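Local coordinates for protein peptidase, M20/M25/M40 family (Staphylococcus aureus, PDB 4EWT) that probably hydrolyses the amide bond of N-acylated amino acids or similar substrates, as a manganese-binding amidohydrolase of the M20 peptidase family, at residues L219-V222 / V223-R226; K267-I270 / E271-K275. All coordinates share one frame; numbering follows the deposited sequence.

Overall arrangement
Following the chain from the N terminus, the first contact is reached in helix 208-226, within whose last two turns interaction 1 lies. The chain then passes through strands 233-242 and 248-261 before helix 264-285, where interaction 2 occupies an early stretch. Each contact closes just a turn or so of its own helix, so the two stand in series and neither nest nor cross. The centres of interaction 1 and interaction 2 are about 10 Å apart. The two helices meet where Leu-219 packs on Ile-274 and Val-222 on Ile-270 and Glu-273, with a long, weak ion pair between Arg-226 and Glu-273 beside them. Both helices lie against strands of the same antiparallel sheet.

Interaction 1: L219-V222 / V223-R226; sequences LQTV and VSRR. With PE7 (1-deoxy-1-thio-heptaethylene glycol), chain L.
Thr-221 and Arg-225 meet in the tight turn of this helix, where one carbonyl oxygen serves two amides. Thr-221 O accepts from Arg-225 N at 2.8 Å, with the donor above the carbonyl plane. The same oxygen takes Arg-226 N at 3.1 Å, and this second bond, spanning five residues, makes the turn pi-type. Arg-226 CB also packs 3.3 Å from Val-222 O, while the branched side chain of Val-222 packs on Val-235 and Ile-270, as suits an apolar residue in a buried layer.

The opposite extreme is the turn before, where the helix is kinked and water completes the bonding. Leu-219 O accepts from Val-222 N, and Val-223 N donates instead to a water 3.0 Å away that itself donates to Leu-219 O. Val-223 is only partly buried and packs on Val-223 of the second subunit. Small Ser-224 allows close approach here, and its hydroxyl meets the side-chain amide of Gln-220 of that subunit.

The arginines reach outward. Arg-225 is bent at chi2 and chi3, which brings NE back to its neighbour's carbonyl, Ser-224 O, at 2.9 Å in a nearly straight bond (171°) close to the guanidinium plane. Its far nitrogens go to Asp-207 of the third subunit and Thr-236 of the second. Arg-226, whose NH1 bonds Asn-206 of the third subunit, carries the glycol chain over one guanidinium face, with PE7 C18 3.7 Å from Arg-226 NH1. This is a loose contact of carbon on a flat cation. A water-bridged kink running into a pi-type turn marks this part of a helix that packs between subunits, consistent with the dimerisation (lid) domain of M20 enzymes.

Interaction 2: K267-I270 / E271-K275; sequences KATI and EKEIK
Ile-270 and Ile-274, one turn apart, lie side by side and point the same way, with Ile-270 CG2 meeting Ile-274 CD1 at 3.6 Å. The fit depends on the torsions: Ile-274 carries CG1 beside its backbone N (chi1 -75°), and its extended chi2 sends CD1 back along the helix toward the earlier isoleucine. Ile-274 CG1 also rests 3.3 Å from Ile-270 O. Bulky, wholly apolar side chains suit both places on the buried side of the helix.

Elsewhere round the helix, Glu-271 and Lys-275 are paired by charge. The glutamate is stretched out, with CG anti to the backbone N (chi1 176°), and the lysine is extended too. Lys-275 NZ donates to the anti lone pair of Glu-271 OE2, the one turned away from the other carboxylate oxygen, at 2.7 Å. Such a salt bridge four residues apart ties successive turns together, and the side chains of Glu-271 and Lys-275 both touch Tyr-293.

Glu-273 behaves differently. With CG beside the backbone N (chi1 -64°), it brings CG to 4.2 Å from Thr-269 CG2, a light methyl-to-methylene touch, and to 3.3 Å from Thr-269 O; the bend at chi2 then turns the carboxylate. That group forms a salt bridge with Arg-276, three residues on in the same helix. Lys-267, by contrast, sends its amino group away from the helix, to a salt bridge with Asp-295.

Beneath these side chains runs a regular alpha-helical ladder, from Glu-271 N to Lys-267 O at 3.1 Å through to Ile-274 N to Ile-270 O at 2.9 Å. The two isoleucines rest on Val-259 of strand 248-261, and Ile-270 touches Tyr-293 of strand 288-295. Ile-274 meets Leu-219 of helix 208-226, and Leu-227 of the following loop also touches Ile-270, so this helix lies on the antiparallel sheet with the other helix alongside it.

Interaction 1: L219-V222 / V223-R226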
ATOM      1  N   LEU A 219       4.081   5.880   4.342  1.00  9.83           N
ATOM      2  CA  LEU A 219       5.108   6.377   5.248  1.00 10.28           C
ATOM      3  C   LEU A 219       6.445   5.612   5.147  1.00 10.14           C
ATOM      4  O   LEU A 219       7.500   6.169   5.452  1.00 10.14           O
ATOM      5  CB  LEU A 219       4.604   6.303   6.678  1.00 10.73           C
ATOM      6  CG  LEU A 219       5.393   7.045   7.762  1.00 12.33           C
ATOM      7  CD1 LEU A 219       5.346   8.553   7.527  1.00 13.21           C
ATOM      8  CD2 LEU A 219       4.783   6.694   9.079  1.00 10.62           C
ATOM      9  N   GLN A 220       6.390   4.353   4.720  1.00  9.82           N
ATOM     10  CA  GLN A 220       7.591   3.516   4.636  1.00 10.26           C
ATOM     11  C   GLN A 220       8.585   4.079   3.615  1.00 11.41           C
ATOM     12  O   GLN A 220       9.770   3.774   3.697  1.00 11.74           O
ATOM     13  CB  GLN A 220       7.232   2.068   4.284  1.00 10.04           C
ATOM     14  CG  GLN A 220       6.210   1.425   5.280  1.00 10.05           C
ATOM     15  CD  GLN A 220       6.515   1.752   6.731  1.00 11.85           C
ATOM     16  OE1 GLN A 220       5.677   2.345   7.435  1.00 12.75           O
ATOM     17  NE2 GLN A 220       7.707   1.374   7.187  1.00 10.46           N
ATOM     18  N   THR A 221       8.097   4.901   2.674  1.00 10.90           N
ATOM     19  CA  THR A 221       8.967   5.520   1.680  1.00 11.14           C
ATOM     20  C   THR A 221       9.848   6.615   2.239  1.00 11.51           C
ATOM     21  O   THR A 221      10.834   6.971   1.607  1.00 12.27           O
ATOM     22  CB  THR A 221       8.204   6.099   0.471  1.00 10.89           C
ATOM     23  OG1 THR A 221       7.250   7.075   0.929  1.00 11.18           O
ATOM     24  CG2 THR A 221       7.513   4.990  -0.324  1.00 10.48           C
ATOM     25  N   VAL A 222       9.514   7.151   3.409  1.00 11.69           N
ATOM     26  CA  VAL A 222      10.401   8.143   4.046  1.00 11.70           C
ATOM     27  C   VAL A 222      11.786   7.548   4.306  1.00 12.75           C
ATOM     28  O   VAL A 222      12.809   8.083   3.856  1.00 12.33           O
ATOM     29  CB  VAL A 222       9.800   8.711   5.343  1.00 12.36           C
ATOM     30  CG1 VAL A 222      10.780   9.671   6.025  1.00 11.41           C
ATOM     31  CG2 VAL A 222       8.468   9.412   5.035  1.00 11.22           C
ATOM     32  N   VAL A 223      11.822   6.406   4.992  1.00 13.14           N
ATOM     33  CA  VAL A 223      13.097   5.750   5.211  1.00 12.65           C
ATOM     34  C   VAL A 223      13.581   5.102   3.908  1.00 13.31           C
ATOM     35  O   VAL A 223      14.778   5.147   3.595  1.00 14.24           O
ATOM     36  CB  VAL A 223      13.069   4.774   6.438  1.00 12.52           C
ATOM     37  CG1 VAL A 223      14.320   3.911   6.495  1.00 12.29           C
ATOM     38  CG2 VAL A 223      12.953   5.576   7.763  1.00 11.68           C
ATOM     39  N   SER A 224      12.676   4.531   3.121  1.00 12.53           N
ATOM     40  CA  SER A 224      13.145   3.628   2.059  1.00 12.84           C
ATOM     41  C   SER A 224      13.523   4.345   0.767  1.00 12.66           C
ATOM     42  O   SER A 224      14.216   3.763  -0.082  1.00 13.56           O
ATOM     43  CB  SER A 224      12.100   2.535   1.763  1.00 12.29           C
ATOM     44  OG  SER A 224      11.115   3.037   0.880  1.00 11.63           O
ATOM     45  N   ARG A 225      13.090   5.579   0.614  1.00 11.80           N
ATOM     46  CA  ARG A 225      13.271   6.361  -0.584  1.00 12.78           C
ATOM     47  C   ARG A 225      13.872   7.752  -0.321  1.00 13.03           C
ATOM     48  O   ARG A 225      14.765   8.157  -0.981  1.00 13.23           O
ATOM     49  CB  ARG A 225      12.000   6.414  -1.429  1.00 12.13           C
ATOM     50  CG  ARG A 225      11.485   5.139  -1.946  1.00 11.61           C
ATOM     51  CD  ARG A 225      12.207   4.714  -3.152  1.00 12.24           C
ATOM     52  NE  ARG A 225      13.425   4.026  -2.861  1.00 12.82           N
ATOM     53  CZ  ARG A 225      14.299   3.598  -3.743  1.00 13.19           C
ATOM     54  NH1 ARG A 225      14.143   3.798  -5.007  1.00 13.49           N
ATOM     55  NH2 ARG A 225      15.350   2.990  -3.346  1.00 13.62           N
ATOM     56  N   ARG A 226      13.371   8.428   0.685  1.00 13.59           N
ATOM     57  CA  ARG A 226      13.673   9.852   0.902  1.00 14.89           C
ATOM     58  C   ARG A 226      15.005  10.102   1.616  1.00 15.72           C
ATOM     59  O   ARG A 226      15.582  11.193   1.514  1.00 17.19           O
ATOM     60  CB  ARG A 226      12.537  10.506   1.692  1.00 14.31           C
ATOM     61  CG  ARG A 226      11.212  10.506   0.949  1.00 16.49           C
ATOM     62  CD  ARG A 226      11.350  11.198  -0.393  1.00 17.31           C
ATOM     63  NE  ARG A 226      10.050  11.555  -0.953  1.00 19.58           N
ATOM     64  CZ  ARG A 226       9.777  11.570  -2.252  1.00 17.83           C
ATOM     65  NH1 ARG A 226      10.710  11.209  -3.119  1.00 15.33           N
ATOM     66  NH2 ARG A 226       8.568  11.927  -2.675  1.00 16.89           N
TER
HETATM   67  S1  PE7 L 403      19.928  16.832 -10.987  1.00 58.87           S
HETATM   68  C2  PE7 L 403      19.858  18.249 -12.150  1.00 54.37           C
HETATM   69  C3  PE7 L 403      18.474  18.435 -12.767  1.00 52.56           C
HETATM   70  O4  PE7 L 403      17.549  18.899 -11.762  1.00 49.62           O
HETATM   71  C5  PE7 L 403      16.437  19.549 -12.384  1.00 46.87           C
HETATM   72  C6  PE7 L 403      15.155  18.901 -11.902  1.00 44.32           C
HETATM   73  O7  PE7 L 403      15.009  19.335 -10.548  1.00 42.55           O
HETATM   74  C8  PE7 L 403      13.897  18.652  -9.956  1.00 40.82           C
HETATM   75  C9  PE7 L 403      13.728  19.006  -8.488  1.00 38.71           C
HETATM   76  O10 PE7 L 403      14.986  19.177  -7.878  1.00 38.22           O
HETATM   77  C11 PE7 L 403      14.917  18.766  -6.518  1.00 38.40           C
HETATM   78  C12 PE7 L 403      15.957  17.725  -6.164  1.00 39.21           C
HETATM   79  O13 PE7 L 403      15.268  16.739  -5.379  1.00 40.06           O
HETATM   80  C14 PE7 L 403      16.105  15.659  -4.977  1.00 38.30           C
HETATM   81  C15 PE7 L 403      15.140  14.512  -4.726  1.00 37.73           C
HETATM   82  O16 PE7 L 403      14.095  15.022  -3.925  1.00 36.34           O
HETATM   83  C17 PE7 L 403      13.150  14.002  -3.622  1.00 36.09           C
HETATM   84  C18 PE7 L 403      11.909  14.713  -3.136  1.00 35.85           C
HETATM   85  O19 PE7 L 403      11.189  15.042  -4.321  1.00 35.53           O
HETATM   86  C20 PE7 L 403       9.868  15.463  -3.964  1.00 36.19           C
HETATM   87  C21 PE7 L 403       9.382  16.617  -4.854  1.00 36.81           C
HETATM   88  O22 PE7 L 403      10.440  17.545  -5.135  1.00 36.80           O
HETATM   89  O   HOH W   1       9.703   5.317   6.764  1.00  7.18           O

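Interaction 2: K267-I270 / E271-K275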
ATOM      1  N   LYS A 267      16.995  14.432  10.618  1.00 15.79           N
ATOM      2  CA  LYS A 267      15.759  14.764  11.329  1.00 15.92           C
ATOM      3  C   LYS A 267      14.897  15.751  10.545  1.00 15.13           C
ATOM      4  O   LYS A 267      13.680  15.602  10.511  1.00 14.69           O
ATOM      5  CB  LYS A 267      16.038  15.299  12.729  1.00 16.15           C
ATOM      6  CG  LYS A 267      16.317  14.191  13.763  1.00 18.72           C
ATOM      7  CD  LYS A 267      16.714  14.768  15.125  1.00 20.43           C
ATOM      8  CE  LYS A 267      15.486  15.341  15.822  1.00 20.49           C
ATOM      9  NZ  LYS A 267      15.849  16.169  16.998  1.00 23.31           N
ATOM     10  N   ALA A 268      15.542  16.744   9.931  1.00 15.71           N
ATOM     11  CA  ALA A 268      14.850  17.778   9.172  1.00 15.94           C
ATOM     12  C   ALA A 268      14.171  17.200   7.946  1.00 15.28           C
ATOM     13  O   ALA A 268      13.020  17.509   7.677  1.00 15.09           O
ATOM     14  CB  ALA A 268      15.814  18.960   8.779  1.00 16.86           C
ATOM     15  N   THR A 269      14.895  16.373   7.202  1.00 15.04           N
ATOM     16  CA  THR A 269      14.319  15.657   6.058  1.00 15.01           C
ATOM     17  C   THR A 269      13.089  14.794   6.428  1.00 14.20           C
ATOM     18  O   THR A 269      12.069  14.837   5.730  1.00 13.42           O
ATOM     19  CB  THR A 269      15.375  14.781   5.391  1.00 15.08           C
ATOM     20  OG1 THR A 269      16.356  15.630   4.795  1.00 17.01           O
ATOM     21  CG2 THR A 269      14.757  13.856   4.319  1.00 14.53           C
ATOM     22  N   ILE A 270      13.185  14.040   7.524  1.00 13.57           N
ATOM     23  CA  ILE A 270      12.086  13.172   7.969  1.00 13.31           C
ATOM     24  C   ILE A 270      10.836  13.990   8.310  1.00 13.35           C
ATOM     25  O   ILE A 270       9.717  13.633   7.959  1.00 12.95           O
ATOM     26  CB  ILE A 270      12.496  12.278   9.189  1.00 13.32           C
ATOM     27  CG1 ILE A 270      13.498  11.208   8.751  1.00 13.12           C
ATOM     28  CG2 ILE A 270      11.273  11.581   9.796  1.00 12.46           C
ATOM     29  CD1 ILE A 270      14.104  10.368   9.915  1.00 13.83           C
ATOM     30  N   GLU A 271      11.047  15.104   8.981  1.00 14.18           N
ATOM     31  CA  GLU A 271       9.952  15.948   9.376  1.00 14.68           C
ATOM     32  C   GLU A 271       9.279  16.553   8.136  1.00 14.54           C
ATOM     33  O   GLU A 271       8.055  16.634   8.074  1.00 14.36           O
ATOM     34  CB  GLU A 271      10.449  17.061  10.301  1.00 15.06           C
ATOM     35  CG  GLU A 271       9.346  18.022  10.669  1.00 18.18           C
ATOM     36  CD  GLU A 271       9.781  19.088  11.658  1.00 23.24           C
ATOM     37  OE1 GLU A 271      10.934  19.057  12.152  1.00 24.41           O
ATOM     38  OE2 GLU A 271       8.935  19.949  11.950  1.00 26.03           O
ATOM     39  N   LYS A 272      10.094  16.982   7.175  1.00 14.10           N
ATOM     40  CA  LYS A 272       9.592  17.529   5.921  1.00 14.48           C
ATOM     41  C   LYS A 272       8.777  16.496   5.144  1.00 13.71           C
ATOM     42  O   LYS A 272       7.701  16.803   4.634  1.00 13.49           O
ATOM     43  CB  LYS A 272      10.752  18.071   5.072  1.00 14.74           C
ATOM     44  CG  LYS A 272      10.366  18.469   3.631  1.00 15.93           C
ATOM     45  CD  LYS A 272      11.580  19.012   2.864  1.00 17.96           C
ATOM     46  CE  LYS A 272      11.268  19.088   1.369  1.00 21.11           C
ATOM     47  NZ  LYS A 272      12.368  19.740   0.583  1.00 23.81           N
ATOM     48  N   GLU A 273       9.299  15.273   5.059  1.00 13.03           N
ATOM     49  CA  GLU A 273       8.639  14.213   4.298  1.00 12.90           C
ATOM     50  C   GLU A 273       7.367  13.643   4.947  1.00 12.64           C
ATOM     51  O   GLU A 273       6.433  13.259   4.243  1.00 11.65           O
ATOM     52  CB  GLU A 273       9.659  13.113   3.898  1.00 12.13           C
ATOM     53  CG  GLU A 273      10.752  13.647   2.923  1.00 12.78           C
ATOM     54  CD  GLU A 273      10.171  14.266   1.639  1.00 14.60           C
ATOM     55  OE1 GLU A 273       9.084  13.832   1.217  1.00 15.81           O
ATOM     56  OE2 GLU A 273      10.793  15.182   1.037  1.00 17.52           O
ATOM     57  N   ILE A 274       7.328  13.610   6.282  1.00 12.84           N
ATOM     58  CA  ILE A 274       6.136  13.164   7.008  1.00 12.50           C
ATOM     59  C   ILE A 274       5.059  14.234   6.885  1.00 13.32           C
ATOM     60  O   ILE A 274       3.885  13.915   6.711  1.00 12.56           O
ATOM     61  CB  ILE A 274       6.444  12.889   8.512  1.00 13.71           C
ATOM     62  CG1 ILE A 274       7.217  11.584   8.646  1.00 11.87           C
ATOM     63  CG2 ILE A 274       5.133  12.876   9.392  1.00 12.26           C
ATOM     64  CD1 ILE A 274       7.703  11.282  10.064  1.00 15.57           C
ATOM     65  N   LYS A 275       5.465  15.501   6.983  1.00 13.26           N
ATOM     66  CA  LYS A 275       4.540  16.609   6.726  1.00 13.40           C
ATOM     67  C   LYS A 275       3.973  16.606   5.311  1.00 13.14           C
ATOM     68  O   LYS A 275       2.809  16.935   5.136  1.00 13.75           O
ATOM     69  CB  LYS A 275       5.171  17.969   7.086  1.00 14.12           C
ATOM     70  CG  LYS A 275       5.217  18.176   8.585  1.00 15.52           C
ATOM     71  CD  LYS A 275       6.060  19.388   9.037  1.00 16.60           C
ATOM     72  CE  LYS A 275       5.884  19.599  10.539  1.00 19.39           C
ATOM     73  NZ  LYS A 275       6.556  20.871  11.030  1.00 21.37           N
TER